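Calcium uptake protein 3, mitochondrial (Homo sapiens, PDB 6AGI) senses calcium through its EF-hand domains and, as a disulfide-linked heterodimer with MICU1, regulates the mitochondrial calcium uniporter channel in the central nervous system and skeletal muscle. Local coordinates at residues E92-F95 against L96-I99; A223-N226 against F227-Y231; Q301-N304 against N305-D308. All coordinates share one frame; numbering follows the deposited sequence.

Contact 1: E92-F95 against L96-I99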
# COMPACT_ATOMS: atom_id res chain seq x y z
N GLU B 92 19.55 -10.25 -9.33
CA GLU B 92 19.92 -8.85 -9.38
C GLU B 92 18.91 -8.07 -10.22
O GLU B 92 18.51 -6.95 -9.87
CB GLU B 92 21.35 -8.83 -9.94
CG GLU B 92 22.30 -7.77 -9.61
CD GLU B 92 23.72 -8.33 -9.66
OE1 GLU B 92 24.12 -9.07 -8.73
OE2 GLU B 92 24.39 -8.14 -10.70
N TYR B 93 18.50 -8.67 -11.34
CA TYR B 93 17.38 -8.19 -12.14
C TYR B 93 16.14 -7.97 -11.28
O TYR B 93 15.49 -6.92 -11.37
CB TYR B 93 17.10 -9.24 -13.21
CG TYR B 93 15.86 -9.04 -14.04
CD1 TYR B 93 15.54 -7.80 -14.60
CD2 TYR B 93 14.96 -10.08 -14.19
CE1 TYR B 93 14.38 -7.66 -15.37
CE2 TYR B 93 13.83 -9.93 -14.92
CZ TYR B 93 13.53 -8.74 -15.52
OH TYR B 93 12.36 -8.67 -16.24
N LEU B 94 15.75 -9.00 -10.51
CA LEU B 94 14.60 -8.89 -9.62
C LEU B 94 14.75 -7.73 -8.64
O LEU B 94 13.83 -6.93 -8.47
CB LEU B 94 14.40 -10.21 -8.88
CG LEU B 94 13.88 -11.39 -9.70
CD1 LEU B 94 13.29 -12.50 -8.81
CD2 LEU B 94 12.83 -10.87 -10.72
N PHE B 95 15.91 -7.64 -7.99
CA PHE B 95 16.24 -6.48 -7.16
C PHE B 95 15.95 -5.16 -7.88
O PHE B 95 15.20 -4.31 -7.36
CB PHE B 95 17.71 -6.57 -6.75
CG PHE B 95 18.20 -5.46 -5.86
CD1 PHE B 95 17.60 -5.21 -4.64
CD2 PHE B 95 19.30 -4.69 -6.23
CE1 PHE B 95 18.08 -4.19 -3.80
CE2 PHE B 95 19.77 -3.68 -5.41
CZ PHE B 95 19.17 -3.43 -4.20
N LEU B 96 16.51 -4.98 -9.09
CA LEU B 96 16.35 -3.71 -9.80
C LEU B 96 14.88 -3.42 -10.14
O LEU B 96 14.39 -2.29 -9.91
CB LEU B 96 17.19 -3.75 -11.07
CG LEU B 96 18.68 -3.94 -10.83
CD1 LEU B 96 19.46 -4.23 -12.13
CD2 LEU B 96 19.18 -2.65 -10.16
N LEU B 97 14.15 -4.43 -10.65
CA LEU B 97 12.71 -4.29 -10.85
C LEU B 97 12.00 -3.86 -9.59
O LEU B 97 11.06 -3.05 -9.64
CB LEU B 97 12.07 -5.59 -11.33
CG LEU B 97 12.38 -6.03 -12.74
CD1 LEU B 97 11.72 -7.38 -12.98
CD2 LEU B 97 11.83 -4.94 -13.61
N CYS B 98 12.34 -4.50 -8.48
CA CYS B 98 11.69 -4.16 -7.24
C CYS B 98 11.93 -2.69 -6.87
O CYS B 98 11.00 -1.99 -6.44
CB CYS B 98 12.18 -5.12 -6.17
SG CYS B 98 11.69 -4.77 -4.49
N ILE B 99 13.19 -2.22 -7.02
CA ILE B 99 13.53 -0.81 -6.78
C ILE B 99 12.62 0.12 -7.58
O ILE B 99 12.12 1.13 -7.06
CB ILE B 99 15.01 -0.54 -7.09
CG1 ILE B 99 15.91 -1.14 -6.01
CG2 ILE B 99 15.26 0.95 -7.20
CD1 ILE B 99 17.39 -1.05 -6.40
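Tyr93 meets Leu97 and Phe95 meets Ile99, each pair one turn apart on the alpha-helix 90-101. This helix directly precedes helix 104-114, which leads into the first calcium-binding EF-hand loop.

The backbone gives four successive i to i+4 hydrogen bonds. Leu96 N donates to Glu92 O, Leu97 N to Tyr93 O, Cys98 N to Leu94 O and Ile99 N to Phe95 O. All four are 2.9 Å long, so the helix is regular over 92-99.

Leu96 and Ile99 pack on helix 227-250, Tyr93 and Leu97 on helix 35-43, and Phe95 makes an edge-to-face contact with Phe127. Leu94, Phe95, Leu97 and Cys98 touch the second subunit, so the helix joins the core of one chain to the dimer interface. Glu92 OE1 is hydrogen-bonded to Thr210 OG1.

Aliphatic packing within the helix is loose: Leu94 CD2 lies 4.3 Å from Leu97 CD1.

Two CH-pi contacts run along the same turns. CD1 of Leu97 sits over one face of the Tyr93 ring, 3.8 Å from the centroid. It is offset toward the rim and approaches the hydroxyl end, with Leu97 CD1 to Tyr93 CZ at 3.4 Å. The Tyr93 ring comes near Leu97 because its CG lies trans to the backbone N (chi1 172°), although its CB starts away from 96-99. In the second CH-pi contact, Ile99 CD1 lies 3.9 Å from the centroid of the Phe95 ring, 21° off its normal and nearest CE2 and CZ.

Contact 2: A223-N226 against F227-Y231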
# COMPACT_ATOMS: atom_id res chain seq x y z
N ALA B 223 34.22 -3.63 0.91
CA ALA B 223 33.60 -2.35 1.19
C ALA B 223 32.17 -2.55 1.71
O ALA B 223 31.53 -3.57 1.43
CB ALA B 223 33.57 -1.47 -0.06
N GLU B 224 31.64 -1.53 2.39
CA GLU B 224 30.30 -1.63 2.95
C GLU B 224 29.46 -0.43 2.54
O GLU B 224 29.98 0.63 2.19
CB GLU B 224 30.32 -1.74 4.48
CG GLU B 224 31.07 -2.93 5.05
CD GLU B 224 32.26 -2.49 5.90
OE1 GLU B 224 32.29 -1.30 6.30
OE2 GLU B 224 33.15 -3.34 6.17
N LEU B 225 28.13 -0.64 2.59
CA LEU B 225 27.12 0.27 2.07
C LEU B 225 26.32 0.86 3.22
O LEU B 225 25.68 0.12 3.98
CB LEU B 225 26.18 -0.45 1.12
CG LEU B 225 26.47 -0.51 -0.37
CD1 LEU B 225 25.25 -1.15 -1.03
CD2 LEU B 225 26.69 0.89 -0.91
N ASN B 226 26.34 2.19 3.35
CA ASN B 226 25.49 2.86 4.33
C ASN B 226 24.14 3.20 3.69
O ASN B 226 23.94 3.02 2.48
CB ASN B 226 26.18 4.11 4.87
CG ASN B 226 26.35 5.21 3.81
OD1 ASN B 226 26.11 4.99 2.62
ND2 ASN B 226 26.80 6.37 4.23
N PHE B 227 23.21 3.72 4.49
CA PHE B 227 21.89 4.05 3.96
C PHE B 227 21.95 5.11 2.86
O PHE B 227 21.16 5.08 1.90
CB PHE B 227 20.98 4.54 5.08
CG PHE B 227 19.64 4.95 4.59
CD1 PHE B 227 18.92 4.14 3.71
CD2 PHE B 227 19.11 6.18 4.97
CE1 PHE B 227 17.67 4.55 3.25
CE2 PHE B 227 17.88 6.60 4.51
CZ PHE B 227 17.15 5.79 3.65
N GLU B 228 22.86 6.07 2.99
CA GLU B 228 22.86 7.18 2.05
C GLU B 228 23.25 6.72 0.64
O GLU B 228 22.59 7.09 -0.34
CB GLU B 228 23.77 8.28 2.61
CG GLU B 228 23.19 8.95 3.89
CD GLU B 228 23.53 8.24 5.24
OE1 GLU B 228 24.53 7.49 5.32
OE2 GLU B 228 22.78 8.43 6.23
N ASP B 229 24.26 5.84 0.51
CA ASP B 229 24.58 5.35 -0.83
C ASP B 229 23.47 4.48 -1.41
O ASP B 229 23.15 4.60 -2.60
CB ASP B 229 25.89 4.54 -0.84
CG ASP B 229 27.04 5.26 -0.18
OD1 ASP B 229 27.25 6.45 -0.52
OD2 ASP B 229 27.80 4.62 0.59
N PHE B 230 22.85 3.64 -0.58
CA PHE B 230 21.74 2.80 -1.00
C PHE B 230 20.60 3.65 -1.56
O PHE B 230 20.09 3.40 -2.67
CB PHE B 230 21.30 2.02 0.23
CG PHE B 230 20.56 0.74 -0.02
CD1 PHE B 230 21.24 -0.39 -0.46
CD2 PHE B 230 19.21 0.64 0.30
CE1 PHE B 230 20.56 -1.59 -0.66
CE2 PHE B 230 18.53 -0.54 0.12
CZ PHE B 230 19.21 -1.66 -0.36
N TYR B 231 20.18 4.66 -0.80
CA TYR B 231 19.18 5.61 -1.25
C TYR B 231 19.59 6.24 -2.57
O TYR B 231 18.76 6.41 -3.47
CB TYR B 231 18.98 6.69 -0.19
CG TYR B 231 17.84 7.65 -0.46
CD1 TYR B 231 17.94 8.64 -1.43
CD2 TYR B 231 16.68 7.60 0.28
CE1 TYR B 231 16.91 9.52 -1.67
CE2 TYR B 231 15.63 8.47 0.04
CZ TYR B 231 15.76 9.44 -0.94
OH TYR B 231 14.75 10.32 -1.19
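Asn226 turns its side-chain amide back over the first turn of helix 227-250 and caps it. Its CG stands between the backbone N and the carbonyl carbon (chi1 67°), which brings OD1 to Asp229 N. This N-cap bond is 2.9 Å from Asp229 N to Asn226 OD1 and nearly straight, at 168°. The donor lies above the carbonyl plane of the amide.

The backbone of the same residue helps: Phe230 N gives a weak bond of 3.3 Å to Asn226 O.

Both the Asp229 and the Glu228 side chain cross that of Asn226 at about a right angle. The carboxylate plane of Glu228 is steeply turned from the amide, at 75°, that of Asp229 less so.

Leu225 packs against the first turn. Its CD2 meets Asp229 CB at 3.7 Å. Its CD1 comes to the edge of the Phe230 ring near the ring plane, 4.1 Å from CD1 of Phe230. The Phe230 ring also meets Phe111 edge-to-face. Backbone bonding of Leu225 with Val122, and Asn226 against Met121, join the start of helix 227-250 to the calcium-binding loop of the first EF-hand.

Asp229 OD1 forms a salt bridge with Arg232. The carboxylates of Asp229 and Glu228 would probably interact favourably with the helix dipole.

Contact 3: Q301-N304 against N305-D308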
# COMPACT_ATOMS: atom_id res chain seq x y z
N GLN B 301 6.54 9.37 -9.50
CA GLN B 301 6.76 9.32 -8.06
C GLN B 301 5.44 9.17 -7.32
O GLN B 301 5.31 8.34 -6.39
CB GLN B 301 7.53 10.56 -7.59
CG GLN B 301 9.04 10.37 -7.66
CD GLN B 301 9.81 11.67 -7.70
OE1 GLN B 301 9.25 12.76 -7.48
NE2 GLN B 301 11.10 11.59 -8.01
N PHE B 302 4.44 9.93 -7.76
CA PHE B 302 3.10 9.82 -7.18
C PHE B 302 2.52 8.41 -7.36
O PHE B 302 1.91 7.85 -6.42
CB PHE B 302 2.19 10.86 -7.83
CG PHE B 302 0.75 10.57 -7.68
CD1 PHE B 302 0.15 10.59 -6.43
CD2 PHE B 302 -0.02 10.23 -8.78
CE1 PHE B 302 -1.19 10.30 -6.29
CE2 PHE B 302 -1.36 9.93 -8.63
CZ PHE B 302 -1.95 9.96 -7.39
N LEU B 303 2.74 7.78 -8.52
CA LEU B 303 2.24 6.41 -8.68
C LEU B 303 2.92 5.47 -7.72
O LEU B 303 2.31 4.48 -7.30
CB LEU B 303 2.41 5.86 -10.09
CG LEU B 303 1.46 6.43 -11.12
CD1 LEU B 303 1.58 5.71 -12.47
CD2 LEU B 303 0.05 6.42 -10.55
N ASN B 304 4.16 5.76 -7.34
CA ASN B 304 4.71 4.85 -6.36
C ASN B 304 4.24 5.16 -4.95
O ASN B 304 4.39 4.31 -4.07
CB ASN B 304 6.24 4.79 -6.45
CG ASN B 304 6.69 3.92 -7.60
OD1 ASN B 304 5.89 3.22 -8.20
ND2 ASN B 304 7.97 3.94 -7.89
N ASN B 305 3.62 6.32 -4.73
CA ASN B 305 3.05 6.65 -3.43
C ASN B 305 1.52 6.54 -3.46
O ASN B 305 0.78 7.24 -2.73
CB ASN B 305 3.50 8.05 -3.04
CG ASN B 305 4.73 8.05 -2.19
OD1 ASN B 305 5.80 8.53 -2.61
ND2 ASN B 305 4.62 7.48 -1.00
N LEU B 306 1.02 5.67 -4.33
CA LEU B 306 -0.42 5.63 -4.54
C LEU B 306 -1.19 5.25 -3.28
O LEU B 306 -2.34 5.68 -3.12
CB LEU B 306 -0.77 4.66 -5.66
CG LEU B 306 -2.16 5.01 -6.21
CD1 LEU B 306 -2.12 6.30 -7.01
CD2 LEU B 306 -2.73 3.89 -7.05
N GLU B 307 -0.59 4.40 -2.44
CA GLU B 307 -1.24 3.94 -1.22
C GLU B 307 -1.58 5.14 -0.37
O GLU B 307 -2.74 5.38 -0.06
CB GLU B 307 -0.31 2.99 -0.45
CG GLU B 307 -0.30 1.57 -0.99
CD GLU B 307 0.52 1.43 -2.26
OE1 GLU B 307 1.06 2.45 -2.73
OE2 GLU B 307 0.63 0.30 -2.78
N ASP B 308 -0.55 5.88 0.00
CA ASP B 308 -0.74 7.08 0.81
C ASP B 308 -1.84 7.94 0.20
O ASP B 308 -2.71 8.47 0.92
CB ASP B 308 0.55 7.90 0.92
CG ASP B 308 1.58 7.27 1.87
OD1 ASP B 308 1.52 6.03 2.07
OD2 ASP B 308 2.41 8.00 2.47
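The Phe302 ring receives CD1 of Leu306 obliquely, with CZ as the nearest ring atom at 3.7 Å. Rings of Phe309 and Phe340 make edge-to-face contacts with it, and Val332 and Thr336 of helix 325-336 also pack on Phe302. The site is the junction of helices 293-304 and 306-312, in the region of the degenerate second EF-hand.

Phe302 carries CG trans to the backbone N (chi1 161°), which swings the ring toward Leu306 from a CB that starts away. Leu303 and Leu306 lie side by side and point the same way, with Leu303 CD2 at 4.2 Å from Leu306 CD1. One methyl of Leu306 therefore meets both residues.

The backbone bonds show the break between the helices. Asn305 N donates to Phe302 O, an i to i+3 bond, and weakly to Gln301 O. Asn305 is the N-cap residue of the next helix, but its side chain makes no capping bond. The Asn304 amide is held elsewhere: ND2 donates to Leu100 O and weakly to Lys102 O, tying the junction to the end of helix 90-101.

Leu306 N makes a weak bond to Leu303 O, 3.4 Å long with an N-H...O angle of 140°.

Overall arrangement
All three contacts are local and follow one another in series; none nests or crosses. Contact 1 comes first, in helix 90-101, followed by helix 104-114 and the calcium loop with Asp115. Contact 2 follows, where the loop after helix 211-217 enters helix 227-250. This helix returns to contact 1, and Phe95 CZ touches Phe230 CZ at 4.2 Å, although the two centres are about 17 Å apart. Contact 3 comes last, turning the chain from helix 293-304 into helix 306-312 and bringing it back near the end of helix 90-101. Its nearest atoms are about 5 Å from contact 1 and about 8 Å from contact 2. Contacts 1 and 3 both reach the second subunit.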